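Local atomic coordinates of tRNA (Adenine(22)-N(1))-methyltransferase (Mycoplasma capricolum subsp. capricolum, PDB entry 6QE6), a protein that probably methylates N1 of adenine 22 in tRNA, and binds the cofactor product S-adenosyl-L-homocysteine. Residues E185-G191 against K236-Y240. Residues are numbered along the deposited sequence; the frame is centred on the assembly and turned at random.
Sequences ELEIEFG and KIRKY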
loop_
_atom_site.group_PDB
_atom_site.type_symbol
_atom_site.label_atom_id
_atom_site.label_comp_id
_atom_site.label_asym_id
_atom_site.label_seq_id
_atom_site.Cartn_x
_atom_site.Cartn_y
_atom_site.Cartn_z
ATOM N N GLU A 185 5.822 -18.405 6.970
ATOM C CA GLU A 185 4.455 -18.331 6.475
ATOM C C GLU A 185 3.601 -17.440 7.360
ATOM O O GLU A 185 2.686 -16.780 6.858
ATOM C CB GLU A 185 3.829 -19.719 6.349
ATOM C CG GLU A 185 3.368 -20.344 7.645
ATOM C CD GLU A 185 2.093 -21.180 7.474
ATOM O OE1 GLU A 185 1.041 -20.844 8.089
ATOM O OE2 GLU A 185 2.150 -22.166 6.705
ATOM N N LEU A 186 3.898 -17.373 8.663
ATOM C CA LEU A 186 3.176 -16.424 9.510
ATOM C C LEU A 186 3.502 -14.987 9.125
ATOM O O LEU A 186 2.638 -14.114 9.225
ATOM C CB LEU A 186 3.489 -16.651 10.993
ATOM C CG LEU A 186 2.615 -17.622 11.776
ATOM C CD1 LEU A 186 2.843 -17.447 13.280
ATOM C CD2 LEU A 186 1.150 -17.445 11.428
ATOM N N GLU A 187 4.738 -14.729 8.673
ATOM C CA GLU A 187 5.120 -13.383 8.256
ATOM C C GLU A 187 4.409 -12.992 6.976
ATOM O O GLU A 187 3.995 -11.842 6.814
ATOM C CB GLU A 187 6.624 -13.298 8.057
ATOM C CG GLU A 187 7.421 -13.124 9.304
ATOM C CD GLU A 187 8.901 -13.179 9.017
ATOM O OE1 GLU A 187 9.359 -14.227 8.510
ATOM O OE2 GLU A 187 9.600 -12.169 9.261
ATOM N N ILE A 188 4.272 -13.933 6.047
ATOM C CA ILE A 188 3.521 -13.649 4.835
ATOM C C ILE A 188 2.103 -13.236 5.191
ATOM O O ILE A 188 1.532 -12.306 4.600
ATOM C CB ILE A 188 3.552 -14.872 3.903
ATOM C CG1 ILE A 188 4.985 -15.106 3.416
ATOM C CG2 ILE A 188 2.620 -14.677 2.742
ATOM C CD1 ILE A 188 5.099 -16.113 2.282
ATOM N N GLU A 189 1.544 -13.874 6.217
ATOM C CA GLU A 189 0.164 -13.624 6.592
ATOM C C GLU A 189 0.002 -12.261 7.254
ATOM O O GLU A 189 -0.922 -11.511 6.929
ATOM C CB GLU A 189 -0.309 -14.741 7.524
ATOM C CG GLU A 189 -1.712 -14.534 8.003
ATOM C CD GLU A 189 -2.672 -15.476 7.346
ATOM O OE1 GLU A 189 -2.183 -16.501 6.812
ATOM O OE2 GLU A 189 -3.899 -15.198 7.369
ATOM N N PHE A 190 0.894 -11.923 8.188
ATOM C CA PHE A 190 0.658 -10.806 9.088
ATOM C C PHE A 190 1.736 -9.738 9.092
ATOM O O PHE A 190 1.547 -8.717 9.769
ATOM C CB PHE A 190 0.495 -11.303 10.524
ATOM C CG PHE A 190 -0.612 -12.273 10.704
ATOM C CD1 PHE A 190 -1.931 -11.878 10.526
ATOM C CD2 PHE A 190 -0.344 -13.586 11.085
ATOM C CE1 PHE A 190 -2.972 -12.779 10.714
ATOM C CE2 PHE A 190 -1.382 -14.498 11.290
ATOM C CZ PHE A 190 -2.700 -14.089 11.103
ATOM N N GLY A 191 2.862 -9.948 8.405
ATOM C CA GLY A 191 3.909 -8.944 8.341
ATOM C C GLY A 191 5.255 -9.413 8.861
ATOM O O GLY A 191 5.304 -10.063 9.907
ATOM N N LYS A 236 -3.409 -19.103 14.267
ATOM C CA LYS A 236 -2.315 -18.471 13.540
ATOM C C LYS A 236 -2.025 -17.093 14.114
ATOM O O LYS A 236 -0.860 -16.755 14.362
ATOM C CB LYS A 236 -2.637 -18.415 12.046
ATOM C CG LYS A 236 -1.982 -19.561 11.274
ATOM C CD LYS A 236 -2.780 -20.036 10.056
ATOM C CE LYS A 236 -3.114 -18.911 9.103
ATOM N NZ LYS A 236 -3.626 -19.420 7.791
ATOM N N ILE A 237 -3.081 -16.314 14.398
ATOM C CA ILE A 237 -2.909 -14.975 14.960
ATOM C C ILE A 237 -2.212 -15.058 16.309
ATOM O O ILE A 237 -1.283 -14.292 16.603
ATOM C CB ILE A 237 -4.267 -14.255 15.093
ATOM C CG1 ILE A 237 -4.952 -14.078 13.737
ATOM C CG2 ILE A 237 -4.089 -12.910 15.771
ATOM C CD1 ILE A 237 -6.291 -13.377 13.833
ATOM N N ARG A 238 -2.681 -15.969 17.162
ATOM C CA ARG A 238 -2.113 -16.099 18.495
ATOM C C ARG A 238 -0.641 -16.474 18.421
ATOM O O ARG A 238 0.175 -15.977 19.203
ATOM C CB ARG A 238 -2.900 -17.142 19.291
ATOM C CG ARG A 238 -2.256 -17.497 20.615
ATOM C CD ARG A 238 -2.171 -16.269 21.482
ATOM N NE ARG A 238 -3.507 -15.732 21.725
ATOM C CZ ARG A 238 -3.759 -14.452 21.994
ATOM N NH1 ARG A 238 -2.763 -13.566 22.040
ATOM N NH2 ARG A 238 -5.010 -14.056 22.208
ATOM N N LYS A 239 -0.280 -17.357 17.492
ATOM C CA LYS A 239 1.132 -17.658 17.298
ATOM C C LYS A 239 1.892 -16.403 16.897
ATOM O O LYS A 239 2.912 -16.058 17.511
ATOM C CB LYS A 239 1.307 -18.778 16.260
ATOM C CG LYS A 239 0.896 -20.144 16.793
ATOM C CD LYS A 239 1.219 -21.293 15.843
ATOM C CE LYS A 239 0.166 -22.413 15.938
ATOM N NZ LYS A 239 0.185 -23.355 14.774
ATOM N N TYR A 240 1.388 -15.684 15.888
ATOM C CA TYR A 240 2.104 -14.502 15.417
ATOM C C TYR A 240 2.193 -13.447 16.512
ATOM O O TYR A 240 3.252 -12.840 16.710
ATOM C CB TYR A 240 1.446 -13.926 14.161
ATOM C CG TYR A 240 2.158 -12.699 13.631
ATOM C CD1 TYR A 240 3.227 -12.814 12.749
ATOM C CD2 TYR A 240 1.768 -11.413 14.028
ATOM C CE1 TYR A 240 3.888 -11.680 12.252
ATOM C CE2 TYR A 240 2.422 -10.264 13.545
ATOM C CZ TYR A 240 3.480 -10.410 12.655
ATOM O OH TYR A 240 4.125 -9.293 12.182
#
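Tyr240 OH donates a hydrogen bond to Gly191 O, at 2.7 Å and 40° out of the carbonyl plane. Gly191 leaves the helix at positive phi, where a side chain would press on Phe190 O, hence a glycine; its N still closes the last turn on Glu187 O, and Phe190 O is taken by Tyr202 OH. With CG anti to the backbone N (chi1 -180°), Tyr240 brings a flat ring under Phe190 CB, 3.5 Å from the centroid, and a hydroxyl to the helix end. The two rings meet obliquely; Phe190, long and apolar, also reaches Ile237 CG1 with CZ at 3.5 Å. Branched Leu186 touches two turns at once, CD1 against Tyr240 N and Lys239 CB, CD2 beside Lys236 O, already bonded by Tyr240 N. Lys236 suits its hole among Glu185, Leu186, Glu189 and Phe190 by its aliphatic chain, and its ammonium forms a salt bridge whose hydrogen bond, NZ to Glu189 OE1 at 3.4 Å, is weak. That carboxylate is mainly satisfied elsewhere, OE2 by Arg233 and OE1 also by Lys143. The contact is a steep helix-helix crossing, at -103°, packing the short helix after the methyltransferase sheet against the second helix of the C-terminal helical hairpin.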